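Local atomic coordinates of SusD family protein (Bacteroides uniformis, PDB entry 7KV1), a protein that probably binds beta-glucan at the cell surface as a SusD-like, tetratricopeptide-repeat glycan-binding protein, helping a gut bacterium capture and use the polysaccharide. Residues I47-L51 with L126-L130; L192-E197 with V236-V241. All coordinates share one frame; numbering follows the deposited sequence.

Contact 1 of 2, residues I47-L51 with L126-L130; sequences IQEAL and LLKYL
I47 reaches from helix 44-55 to the C-terminal end of helix 110-129, and its two branches divide the work. From CB, the CG2 methyl stands anti to the backbone N (CG1 lies beside that N, chi1 -72°) and meets L130 CD2 at 3.8 Å, with L126 CD2 slightly farther off. The other branch runs through CG1 to CD1, which slides alongside Y129 and ends 3.5 Å from Y129 CB.

L126 answers with a single methyl. Its CD2 packs 3.5 Å from the carbonyl O of I47, an oxygen already engaged by L51 N in the helical hydrogen bond, so the methyl presses against a satisfied turn of backbone. The same CD2 lies 4.0 Å from A50 CB. The backbones come close here, A50 CA being 5.8 Å from L126 CA. A50 CB also lies at the edge of the Y129 ring, near its plane, 3.9 Å from Y129 CD2. No hydrogen bond crosses the interface; side chain meets side chain through carbon alone.

Helix 138-162 closes over both partners: I47 touches Y144, and L126 touches A148. The pair thus belongs to a three-helix packing within the all-helical, TPR-like part of the fold.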
loop_
_atom_site.group_PDB
_atom_site.type_symbol
_atom_site.label_atom_id
_atom_site.label_comp_id
_atom_site.label_asym_id
_atom_site.label_seq_id
_atom_site.Cartn_x
_atom_site.Cartn_y
_atom_site.Cartn_z
ATOM N N ILE A 47 0.644 -26.112 -13.593
ATOM C CA ILE A 47 1.169 -24.732 -13.819
ATOM C C ILE A 47 0.231 -23.712 -13.141
ATOM O O ILE A 47 0.738 -22.815 -12.420
ATOM C CB ILE A 47 1.367 -24.461 -15.323
ATOM C CG1 ILE A 47 2.562 -25.249 -15.869
ATOM C CG2 ILE A 47 1.497 -22.971 -15.610
ATOM C CD1 ILE A 47 3.895 -24.616 -15.580
ATOM N N GLN A 48 -1.084 -23.851 -13.313
ATOM C CA GLN A 48 -2.079 -22.944 -12.674
ATOM C C GLN A 48 -1.951 -23.050 -11.148
ATOM O O GLN A 48 -2.101 -22.018 -10.486
ATOM C CB GLN A 48 -3.513 -23.241 -13.128
ATOM C CG GLN A 48 -3.880 -22.667 -14.492
ATOM C CD GLN A 48 -5.330 -22.230 -14.522
ATOM O OE1 GLN A 48 -5.651 -21.063 -14.757
ATOM N NE2 GLN A 48 -6.229 -23.160 -14.233
ATOM N N GLU A 49 -1.675 -24.239 -10.602
ATOM C CA GLU A 49 -1.527 -24.415 -9.136
ATOM C C GLU A 49 -0.315 -23.603 -8.679
ATOM O O GLU A 49 -0.457 -22.853 -7.729
ATOM C CB GLU A 49 -1.397 -25.885 -8.732
ATOM C CG GLU A 49 -2.733 -26.606 -8.619
ATOM C CD GLU A 49 -2.653 -28.124 -8.783
ATOM O OE1 GLU A 49 -1.543 -28.689 -8.598
ATOM O OE2 GLU A 49 -3.696 -28.741 -9.122
ATOM N N ALA A 50 0.820 -23.747 -9.364
ATOM C CA ALA A 50 2.055 -22.985 -9.087
ATOM C C ALA A 50 1.792 -21.463 -9.209
ATOM O O ALA A 50 2.357 -20.710 -8.398
ATOM C CB ALA A 50 3.147 -23.442 -10.012
ATOM N N LEU A 51 0.963 -21.022 -10.167
ATOM C CA LEU A 51 0.621 -19.588 -10.311
ATOM C C LEU A 51 -0.183 -19.132 -9.088
ATOM O O LEU A 51 0.208 -18.098 -8.471
ATOM C CB LEU A 51 -0.114 -19.329 -11.619
ATOM C CG LEU A 51 -0.473 -17.866 -11.891
ATOM C CD1 LEU A 51 0.756 -16.961 -11.891
ATOM C CD2 LEU A 51 -1.197 -17.750 -13.217
ATOM N N LEU A 126 7.566 -20.832 -10.926
ATOM C CA LEU A 126 6.528 -20.808 -11.993
ATOM C C LEU A 126 7.228 -20.520 -13.323
ATOM O O LEU A 126 6.963 -21.257 -14.286
ATOM C CB LEU A 126 5.440 -19.781 -11.652
ATOM C CG LEU A 126 4.301 -19.561 -12.663
ATOM C CD1 LEU A 126 4.782 -18.912 -13.949
ATOM C CD2 LEU A 126 3.558 -20.838 -12.978
ATOM N N LEU A 127 8.129 -19.534 -13.379
ATOM C CA LEU A 127 8.799 -19.166 -14.645
ATOM C C LEU A 127 9.727 -20.300 -15.114
ATOM O O LEU A 127 9.795 -20.505 -16.319
ATOM C CB LEU A 127 9.531 -17.829 -14.481
ATOM C CG LEU A 127 8.575 -16.652 -14.293
ATOM C CD1 LEU A 127 9.242 -15.474 -13.603
ATOM C CD2 LEU A 127 7.968 -16.227 -15.625
ATOM N N LYS A 128 10.385 -21.036 -14.213
ATOM C CA LYS A 128 11.194 -22.236 -14.584
ATOM C C LYS A 128 10.275 -23.282 -15.234
ATOM O O LYS A 128 10.579 -23.700 -16.357
ATOM C CB LYS A 128 11.914 -22.810 -13.359
ATOM C CG LYS A 128 12.858 -23.972 -13.651
ATOM C CD LYS A 128 13.654 -24.447 -12.441
ATOM C CE LYS A 128 12.831 -25.286 -11.484
ATOM N NZ LYS A 128 13.658 -25.813 -10.372
ATOM N N TYR A 129 9.168 -23.639 -14.567
ATOM C CA TYR A 129 8.188 -24.677 -14.980
ATOM C C TYR A 129 7.574 -24.367 -16.353
ATOM O O TYR A 129 7.153 -25.348 -17.009
ATOM C CB TYR A 129 7.026 -24.851 -13.993
ATOM C CG TYR A 129 7.388 -25.140 -12.554
ATOM C CD1 TYR A 129 8.636 -25.636 -12.199
ATOM C CD2 TYR A 129 6.469 -24.926 -11.534
ATOM C CE1 TYR A 129 8.974 -25.874 -10.876
ATOM C CE2 TYR A 129 6.788 -25.165 -10.206
ATOM C CZ TYR A 129 8.045 -25.651 -9.874
ATOM O OH TYR A 129 8.389 -25.886 -8.572
ATOM N N LEU A 130 7.490 -23.099 -16.782
ATOM C CA LEU A 130 6.720 -22.733 -18.003
ATOM C C LEU A 130 7.343 -23.327 -19.274
ATOM O O LEU A 130 6.569 -23.588 -20.204
ATOM C CB LEU A 130 6.571 -21.214 -18.126
ATOM C CG LEU A 130 5.407 -20.614 -17.334
ATOM C CD1 LEU A 130 5.378 -19.102 -17.488
ATOM C CD2 LEU A 130 4.068 -21.200 -17.761
#

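Contact 2 of 2, residues L192-E197 with V236-V241; sequences LIAELE and VYAEMV. With EDO (1,2-ethanediol), chain D.
L196 packs against Y237 where helices 185-201 and 230-244 run antiparallel, part of the TPR-like helical packing of the SusD fold; the short axes approach to 10.7 Å with 158° between their directions.

Apolar contacts make up most of the interface. L196 CD2 lies 3.5 Å from Y237 CA and also meets V236 CG1. The I193 side chain crosses the Y237 side chain at about a right angle, bringing its CD1 to 3.6 Å from Y237 CD1. I193 CD1 also lies 4.0 Å from V241 CG2, which V241, one turn on from Y237 in the same helix, lays over the ring near its rim. M240 bends at chi3 (51°), which turns its CE to L192 CB, a tight 3.4 Å pair.

The polar component is one bond, Y237 OH donating to E197 OE2. Salt bridges from R249 and K252 reach that same oxygen, so the phenol joins a charged cluster that probably favours an ionised carboxylate. Replacing Y237 with a phenylalanine would probably keep much of the ring packing but leave E197 OE2 without its phenol donor.

E239 takes no part in the helix pair; its OE2 accepts a bond from O2 of an ethanediol, probably a crystallisation additive. In the tyrosine-glutamate bond, 2.8 Å from Y237 OH to E197 OE2, the carboxylate uses its anti lone pair, with carboxylate and ring planes 28° apart.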
loop_
_atom_site.group_PDB
_atom_site.type_symbol
_atom_site.label_atom_id
_atom_site.label_comp_id
_atom_site.label_asym_id
_atom_site.label_seq_id
_atom_site.Cartn_x
_atom_site.Cartn_y
_atom_site.Cartn_z
ATOM N N LEU A 192 14.148 -3.254 -11.589
ATOM C CA LEU A 192 12.695 -3.481 -11.432
ATOM C C LEU A 192 11.924 -2.761 -12.536
ATOM O O LEU A 192 10.993 -3.367 -13.083
ATOM C CB LEU A 192 12.213 -2.955 -10.085
ATOM C CG LEU A 192 12.286 -3.917 -8.920
ATOM C CD1 LEU A 192 11.397 -3.399 -7.798
ATOM C CD2 LEU A 192 11.880 -5.325 -9.358
ATOM N N ILE A 193 12.293 -1.513 -12.802
ATOM C CA ILE A 193 11.534 -0.644 -13.749
ATOM C C ILE A 193 11.784 -1.151 -15.176
ATOM O O ILE A 193 10.805 -1.164 -15.970
ATOM C CB ILE A 193 11.854 0.852 -13.536
ATOM C CG1 ILE A 193 10.731 1.732 -14.072
ATOM C CG2 ILE A 193 13.208 1.230 -14.151
ATOM C CD1 ILE A 193 9.410 1.593 -13.288
ATOM N N ALA A 194 12.973 -1.687 -15.470
ATOM C CA ALA A 194 13.282 -2.372 -16.756
ATOM C C ALA A 194 12.411 -3.616 -16.891
ATOM O O ALA A 194 11.800 -3.787 -17.947
ATOM C CB ALA A 194 14.757 -2.728 -16.902
ATOM N N GLU A 195 12.318 -4.421 -15.844
ATOM C CA GLU A 195 11.522 -5.666 -15.839
ATOM C C GLU A 195 10.049 -5.290 -16.069
ATOM O O GLU A 195 9.378 -5.918 -16.956
ATOM C CB GLU A 195 11.851 -6.475 -14.573
ATOM C CG GLU A 195 10.987 -7.703 -14.320
ATOM C CD GLU A 195 11.089 -8.862 -15.320
ATOM O OE1 GLU A 195 11.826 -8.733 -16.300
ATOM O OE2 GLU A 195 10.381 -9.871 -15.144
ATOM N N LEU A 196 9.556 -4.250 -15.399
ATOM C CA LEU A 196 8.129 -3.858 -15.500
ATOM C C LEU A 196 7.852 -3.324 -16.914
ATOM O O LEU A 196 6.816 -3.647 -17.478
ATOM C CB LEU A 196 7.820 -2.822 -14.421
ATOM C CG LEU A 196 6.362 -2.388 -14.334
ATOM C CD1 LEU A 196 5.428 -3.577 -14.291
ATOM C CD2 LEU A 196 6.168 -1.465 -13.128
ATOM N N GLU A 197 8.764 -2.543 -17.470
ATOM C CA GLU A 197 8.662 -2.066 -18.869
ATOM C C GLU A 197 8.541 -3.257 -19.834
ATOM O O GLU A 197 7.646 -3.233 -20.683
ATOM C CB GLU A 197 9.826 -1.137 -19.150
ATOM C CG GLU A 197 9.585 0.236 -18.540
ATOM C CD GLU A 197 10.681 1.241 -18.767
ATOM O OE1 GLU A 197 11.806 0.790 -19.036
ATOM O OE2 GLU A 197 10.426 2.469 -18.638
ATOM N N VAL A 236 1.611 0.365 -10.640
ATOM C CA VAL A 236 2.937 0.035 -10.039
ATOM C C VAL A 236 3.995 0.907 -10.725
ATOM O O VAL A 236 4.883 1.488 -10.045
ATOM C CB VAL A 236 3.266 -1.462 -10.162
ATOM C CG1 VAL A 236 4.685 -1.718 -9.667
ATOM C CG2 VAL A 236 2.275 -2.321 -9.392
ATOM N N TYR A 237 3.892 1.023 -12.048
ATOM C CA TYR A 237 4.866 1.793 -12.861
ATOM C C TYR A 237 4.887 3.234 -12.327
ATOM O O TYR A 237 5.960 3.728 -12.017
ATOM C CB TYR A 237 4.533 1.714 -14.352
ATOM C CG TYR A 237 5.553 2.373 -15.240
ATOM C CD1 TYR A 237 6.671 1.672 -15.653
ATOM C CD2 TYR A 237 5.442 3.693 -15.628
ATOM C CE1 TYR A 237 7.627 2.239 -16.463
ATOM C CE2 TYR A 237 6.386 4.278 -16.441
ATOM C CZ TYR A 237 7.457 3.536 -16.901
ATOM O OH TYR A 237 8.409 4.094 -17.695
ATOM N N ALA A 238 3.716 3.869 -12.232
ATOM C CA ALA A 238 3.562 5.255 -11.764
ATOM C C ALA A 238 4.125 5.343 -10.350
ATOM O O ALA A 238 4.900 6.244 -10.083
ATOM C CB ALA A 238 2.122 5.681 -11.817
ATOM N N GLU A 239 3.738 4.418 -9.483
ATOM C CA GLU A 239 4.181 4.400 -8.077
ATOM C C GLU A 239 5.700 4.390 -8.016
ATOM O O GLU A 239 6.271 5.214 -7.279
ATOM C CB GLU A 239 3.623 3.166 -7.362
ATOM C CG GLU A 239 4.125 3.071 -5.933
ATOM C CD GLU A 239 3.476 1.945 -5.180
ATOM O OE1 GLU A 239 2.216 1.843 -5.251
ATOM O OE2 GLU A 239 4.224 1.184 -4.543
ATOM N N MET A 240 6.339 3.497 -8.769
ATOM C CA MET A 240 7.801 3.353 -8.678
ATOM C C MET A 240 8.489 4.587 -9.254
ATOM O O MET A 240 9.459 5.074 -8.637
ATOM C CB MET A 240 8.254 2.104 -9.428
ATOM C CG MET A 240 7.842 0.860 -8.710
ATOM S SD MET A 240 8.530 -0.641 -9.457
ATOM C CE MET A 240 10.279 -0.254 -9.579
ATOM N N VAL A 241 8.057 5.035 -10.436
ATOM C CA VAL A 241 8.667 6.227 -11.077
ATOM C C VAL A 241 8.546 7.404 -10.083
ATOM O O VAL A 241 9.541 8.130 -9.827
ATOM C CB VAL A 241 7.958 6.487 -12.419
ATOM C CG1 VAL A 241 8.239 7.880 -12.932
ATOM C CG2 VAL A 241 8.357 5.461 -13.462
HETATM C C1 EDO D . 5.225 -0.868 -1.543
HETATM O O1 EDO D . 4.855 -2.221 -1.329
HETATM C C2 EDO D . 4.062 0.049 -1.559
HETATM O O2 EDO D . 3.163 -0.244 -2.627
#

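Both segments of contact 1 precede those of contact 2 in the chain. Their centres are 23 Å apart and their nearest atoms about 6 Å, so they do not touch directly. Helix 138-162 connects them: Y144 and A148 meet contact 1, whereas Y156 and N157 meet contact 2. Contact 1 is the more peripheral, its centre 26 Å from that of the chain against 15 Å for contact 2. The cobalt hexammine pocket includes L260 and I261 of helix 250-262, whose residues K252 and A253 pack on Y237. Contact 2 therefore touches a helix that contributes to that pocket, although none of its own residues line it.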